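Exo-arabinanase (Penicillium chrysogenum, PDB 3A72) probably hydrolyses 1,5-linked alpha-L-arabinan from chain ends as an exo-acting glycoside hydrolase, and binds arabinobiose. Local coordinates at residues V271-G276 and M349-V354; T281-S286 and L292-A297. All blocks are in the same frame, centred on the assembly; numbering follows the deposited sequence.

Interaction 1: residues V271-G276 and M349-V354; sequences VWTPYG and MDLKEV
Y275 and L351 bury the most surface here, with K352 and T273 completing the contact. It lies between two neighbouring blades of a six-bladed beta-propeller, as in the sialidase-like family: 271-276 runs off the end of strand 269-273 of one blade, and 349-354 carries strand 344-350 of the next blade into the short helix 351-354. T273 and L351 reach toward each other tip to tip. The leucine's CG stands beside its own backbone N and CD1 continues the extended chain (chi2 173°), which brings CD1 to within 3.8 Å of T273 CG2. Next to this pair, the CB of Y275 faces the CB of L351 at 4.3 Å. The tyrosine ring then slants across the first turn of the helix. Its CD2 comes 4.1 Å from K352 N, and its CE2 is equally far from K352 CB, at 4.1 Å; beyond that CB the lysine chain runs on, fully extended, with its end leading away. These are van der Waals contacts; the bonds that position them run within each segment or to 323-327. Y275 OH is hydrogen-bonded to the carbonyl of D324, which ties the far end of the ring to helix 323-326. The hydroxyl of T273 has two bonds: it donates to G326 O and accepts from Y275 N in an ST turn (3.0 Å from Y275 N to T273 OG1, N-H...O angle 163°), so the residue that packs on L351 also pins the turn that follows the strand and carries Y275. On the other side, D350 is the helix N-cap and also forms a salt bridge with R327. Its OD1 takes K352 N at 3.0 Å, the donor lying 42° out of the carboxylate plane.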
# COMPACT_ATOMS: atom_id res chain seq x y z
N VAL A 271 -1.38 -10.13 -0.14
CA VAL A 271 -1.56 -10.59 -1.50
C VAL A 271 -2.08 -12.05 -1.45
O VAL A 271 -2.05 -12.67 -0.40
CB VAL A 271 -0.26 -10.51 -2.33
CG1 VAL A 271 0.14 -9.07 -2.52
CG2 VAL A 271 0.85 -11.34 -1.73
N TRP A 272 -2.50 -12.53 -2.59
CA TRP A 272 -2.96 -13.91 -2.74
C TRP A 272 -2.36 -14.51 -4.01
O TRP A 272 -2.34 -13.88 -5.04
CB TRP A 272 -4.50 -13.98 -2.74
CG TRP A 272 -5.00 -15.38 -2.99
CD1 TRP A 272 -5.23 -16.34 -2.08
CD2 TRP A 272 -5.30 -15.97 -4.26
NE1 TRP A 272 -5.66 -17.50 -2.67
CE2 TRP A 272 -5.72 -17.29 -4.03
CE3 TRP A 272 -5.27 -15.49 -5.58
CZ2 TRP A 272 -6.09 -18.16 -5.04
CZ3 TRP A 272 -5.64 -16.34 -6.61
CH2 TRP A 272 -6.04 -17.64 -6.33
N THR A 273 -1.92 -15.78 -3.87
CA THR A 273 -1.46 -16.56 -5.04
C THR A 273 -2.30 -17.83 -5.15
O THR A 273 -2.65 -18.42 -4.15
CB THR A 273 0.02 -16.97 -4.88
OG1 THR A 273 0.35 -17.82 -5.99
CG2 THR A 273 0.31 -17.69 -3.59
N PRO A 274 -2.52 -18.32 -6.39
CA PRO A 274 -3.05 -19.67 -6.52
C PRO A 274 -2.17 -20.78 -6.00
O PRO A 274 -2.66 -21.88 -5.78
CB PRO A 274 -3.20 -19.82 -8.08
CG PRO A 274 -3.17 -18.42 -8.61
CD PRO A 274 -2.32 -17.65 -7.70
N TYR A 275 -0.86 -20.53 -5.88
CA TYR A 275 0.05 -21.57 -5.42
C TYR A 275 -0.21 -21.92 -3.96
O TYR A 275 -0.68 -21.10 -3.16
CB TYR A 275 1.53 -21.10 -5.61
CG TYR A 275 2.05 -21.41 -6.98
CD1 TYR A 275 1.53 -20.73 -8.09
CD2 TYR A 275 2.96 -22.38 -7.22
CE1 TYR A 275 1.92 -20.99 -9.35
CE2 TYR A 275 3.42 -22.69 -8.54
CZ TYR A 275 2.86 -21.94 -9.58
OH TYR A 275 3.35 -22.28 -10.86
N GLY A 276 0.18 -23.16 -3.65
CA GLY A 276 0.22 -23.65 -2.31
C GLY A 276 -0.84 -24.56 -1.82
O GLY A 276 -0.71 -25.16 -0.74
N MET A 349 10.83 -14.41 -4.60
CA MET A 349 10.78 -15.73 -4.06
C MET A 349 9.99 -16.65 -4.94
O MET A 349 8.98 -16.29 -5.53
CB MET A 349 10.10 -15.69 -2.63
CG MET A 349 10.79 -14.72 -1.68
SD MET A 349 9.93 -14.57 -0.12
CE MET A 349 10.32 -16.14 0.65
N ASP A 350 10.45 -17.93 -5.02
CA ASP A 350 9.80 -18.97 -5.82
C ASP A 350 8.80 -19.69 -4.95
O ASP A 350 9.19 -20.52 -4.11
CB ASP A 350 10.84 -19.92 -6.39
CG ASP A 350 10.23 -20.98 -7.28
OD1 ASP A 350 9.00 -21.05 -7.42
OD2 ASP A 350 11.04 -21.74 -7.93
N LEU A 351 7.52 -19.37 -5.10
CA LEU A 351 6.45 -19.93 -4.28
C LEU A 351 6.26 -21.42 -4.51
O LEU A 351 5.69 -22.10 -3.63
CB LEU A 351 5.15 -19.16 -4.48
CG LEU A 351 5.26 -17.65 -4.12
CD1 LEU A 351 3.94 -16.95 -4.52
CD2 LEU A 351 5.63 -17.44 -2.69
N LYS A 352 6.73 -21.94 -5.64
CA LYS A 352 6.71 -23.40 -5.86
C LYS A 352 7.55 -24.08 -4.77
O LYS A 352 7.20 -25.21 -4.35
CB LYS A 352 7.19 -23.76 -7.26
CG LYS A 352 7.00 -25.24 -7.61
CD LYS A 352 7.36 -25.47 -9.09
CE LYS A 352 7.37 -26.93 -9.54
NZ LYS A 352 7.13 -27.05 -11.03
N GLU A 353 8.62 -23.45 -4.33
CA GLU A 353 9.51 -24.02 -3.33
C GLU A 353 9.18 -23.55 -1.92
O GLU A 353 9.24 -24.38 -1.00
CB GLU A 353 10.97 -23.70 -3.65
CG GLU A 353 11.94 -24.26 -2.64
CD GLU A 353 11.98 -25.75 -2.51
OE1 GLU A 353 11.36 -26.46 -3.33
OE2 GLU A 353 12.63 -26.24 -1.56
N VAL A 354 8.86 -22.26 -1.72
CA VAL A 354 8.85 -21.73 -0.33
C VAL A 354 7.51 -21.92 0.37
O VAL A 354 7.46 -21.78 1.61
CB VAL A 354 9.29 -20.24 -0.27
CG1 VAL A 354 10.67 -20.09 -0.86
CG2 VAL A 354 8.36 -19.33 -0.94

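Interaction 2: residues T281-S286 and L292-A297; sequences TIIVSS and LFINKA
I294 CG2, with chi1 at 70°, and I283 CG1, with chi1 at -52°, each stand beside their own backbone N, and these two branches come alongside each other. The I294 torsion leaves its other branch, CG1, between the backbone N and the carbonyl carbon. The two side chains run the same way, and I283 CG1 lies 4.1 Å from I294 CG2. They form a non-hydrogen-bonded pair in an antiparallel beta hairpin, the two middle strands of a four-stranded propeller blade. The hydrogen-bonded pairs flank it. In I282 with N295, I282 N reaches N295 O at 2.9 Å and N295 N returns to I282 O. In V284 with F293, V284 N meets F293 O at 2.8 Å and F293 N returns to V284 O. The F293 ring comes obliquely past that same oxygen, with CD2 3.5 Å from V284 O. On the face that I283 and I294 share, T281 lays CG2 obliquely against I294 CB at 3.7 Å, while its OG1 sits 3.6 Å from K296 CG, the lysine chain passing alongside; OG1 is hydrogen-bonded to Y275 O. K296 carries its NZ on to the carbonyls of L355 and G276. N295 ends the strand with an Asx turn, its OD1 accepting from A297 N at 2.9 Å. At the other end, L292 CD2 packs on S285 CB, whose OG is bonded to R316. Strand 269-273 flanks the hairpin beside 281-285 and strand 304-306 flanks it beside 292-295, while W303 touches I282, V284 and N295, and L318 of strand 317-320, in the next blade, packs on I283, S285 and L292.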
# COMPACT_ATOMS: atom_id res chain seq x y z
N THR A 281 -2.85 -19.29 -1.40
CA THR A 281 -2.18 -18.82 -0.21
C THR A 281 -2.30 -17.30 -0.12
O THR A 281 -1.91 -16.61 -1.05
CB THR A 281 -0.70 -19.23 -0.20
OG1 THR A 281 -0.59 -20.66 -0.42
CG2 THR A 281 -0.04 -18.96 1.12
N ILE A 282 -2.76 -16.83 1.02
CA ILE A 282 -2.66 -15.40 1.37
C ILE A 282 -1.30 -15.20 1.99
O ILE A 282 -0.88 -16.00 2.86
CB ILE A 282 -3.78 -14.94 2.33
CG1 ILE A 282 -5.17 -15.34 1.87
CG2 ILE A 282 -3.67 -13.42 2.55
CD1 ILE A 282 -6.24 -15.11 2.92
N ILE A 283 -0.59 -14.15 1.59
CA ILE A 283 0.76 -13.84 2.10
C ILE A 283 0.71 -12.43 2.64
O ILE A 283 0.25 -11.49 1.95
CB ILE A 283 1.79 -14.01 1.00
CG1 ILE A 283 1.69 -15.37 0.33
CG2 ILE A 283 3.20 -13.77 1.59
CD1 ILE A 283 2.63 -15.53 -0.85
N VAL A 284 1.14 -12.26 3.89
CA VAL A 284 1.12 -11.00 4.60
C VAL A 284 2.51 -10.64 5.09
O VAL A 284 3.29 -11.49 5.58
CB VAL A 284 0.13 -11.08 5.79
CG1 VAL A 284 0.34 -9.95 6.84
CG2 VAL A 284 -1.29 -11.04 5.26
N SER A 285 2.84 -9.35 4.97
CA SER A 285 4.00 -8.74 5.59
C SER A 285 3.52 -7.71 6.62
O SER A 285 2.45 -7.11 6.48
CB SER A 285 4.83 -8.03 4.51
OG SER A 285 5.97 -7.38 5.03
N SER A 286 4.34 -7.49 7.63
CA SER A 286 4.22 -6.40 8.56
C SER A 286 5.42 -5.45 8.36
O SER A 286 6.34 -5.75 7.64
CB SER A 286 4.20 -6.84 10.02
OG SER A 286 5.54 -7.17 10.39
N LEU A 292 7.67 -13.62 6.64
CA LEU A 292 6.34 -13.49 6.04
C LEU A 292 5.38 -14.40 6.77
O LEU A 292 5.78 -15.36 7.45
CB LEU A 292 6.35 -13.82 4.55
CG LEU A 292 7.13 -12.82 3.67
CD1 LEU A 292 7.37 -13.45 2.30
CD2 LEU A 292 6.41 -11.51 3.52
N PHE A 293 4.07 -14.14 6.61
CA PHE A 293 3.01 -14.88 7.26
C PHE A 293 2.06 -15.39 6.20
O PHE A 293 1.57 -14.59 5.41
CB PHE A 293 2.30 -13.99 8.30
CG PHE A 293 3.28 -13.35 9.24
CD1 PHE A 293 3.78 -14.10 10.32
CD2 PHE A 293 3.77 -12.09 9.02
CE1 PHE A 293 4.78 -13.56 11.11
CE2 PHE A 293 4.76 -11.57 9.82
CZ PHE A 293 5.24 -12.29 10.88
N ILE A 294 1.82 -16.70 6.17
CA ILE A 294 1.00 -17.26 5.13
C ILE A 294 -0.21 -17.98 5.68
O ILE A 294 -0.23 -18.48 6.82
CB ILE A 294 1.84 -18.17 4.19
CG1 ILE A 294 2.29 -19.50 4.86
CG2 ILE A 294 3.02 -17.40 3.64
CD1 ILE A 294 2.92 -20.48 3.89
N ASN A 295 -1.23 -18.13 4.81
CA ASN A 295 -2.47 -18.80 5.22
C ASN A 295 -3.07 -19.47 4.00
O ASN A 295 -3.41 -18.79 2.99
CB ASN A 295 -3.43 -17.80 5.83
CG ASN A 295 -4.58 -18.48 6.50
OD1 ASN A 295 -5.38 -19.15 5.83
ND2 ASN A 295 -4.75 -18.29 7.79
N LYS A 296 -3.21 -20.80 4.06
CA LYS A 296 -3.69 -21.64 2.94
C LYS A 296 -5.16 -21.98 3.12
O LYS A 296 -5.66 -22.87 2.40
CB LYS A 296 -2.84 -22.90 2.87
CG LYS A 296 -1.40 -22.59 2.49
CD LYS A 296 -0.61 -23.87 2.26
CE LYS A 296 0.81 -23.60 1.79
NZ LYS A 296 1.40 -24.92 1.32
N ALA A 297 -5.84 -21.32 4.04
CA ALA A 297 -7.23 -21.59 4.37
C ALA A 297 -8.05 -20.31 4.37
O ALA A 297 -8.98 -20.14 5.18
CB ALA A 297 -7.33 -22.33 5.68

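Interaction 2 lies within a blade and interaction 1 between that blade and the next, and along the chain the hairpin is nested inside the span that interaction 1 closes. The hairpin contact is buried and rests on paired backbone hydrogen bonds; 271-276 with 349-354 is partly buried, smaller, and made of side-chain packing, with K352 exposed at its margin. The two meet at strands 269-273 and 281-285, neighbours in one sheet, where V271 O receives I283 N at 2.9 Å. I283 also touches L351, so one isoleucine packs both within its blade and toward the adjoining one.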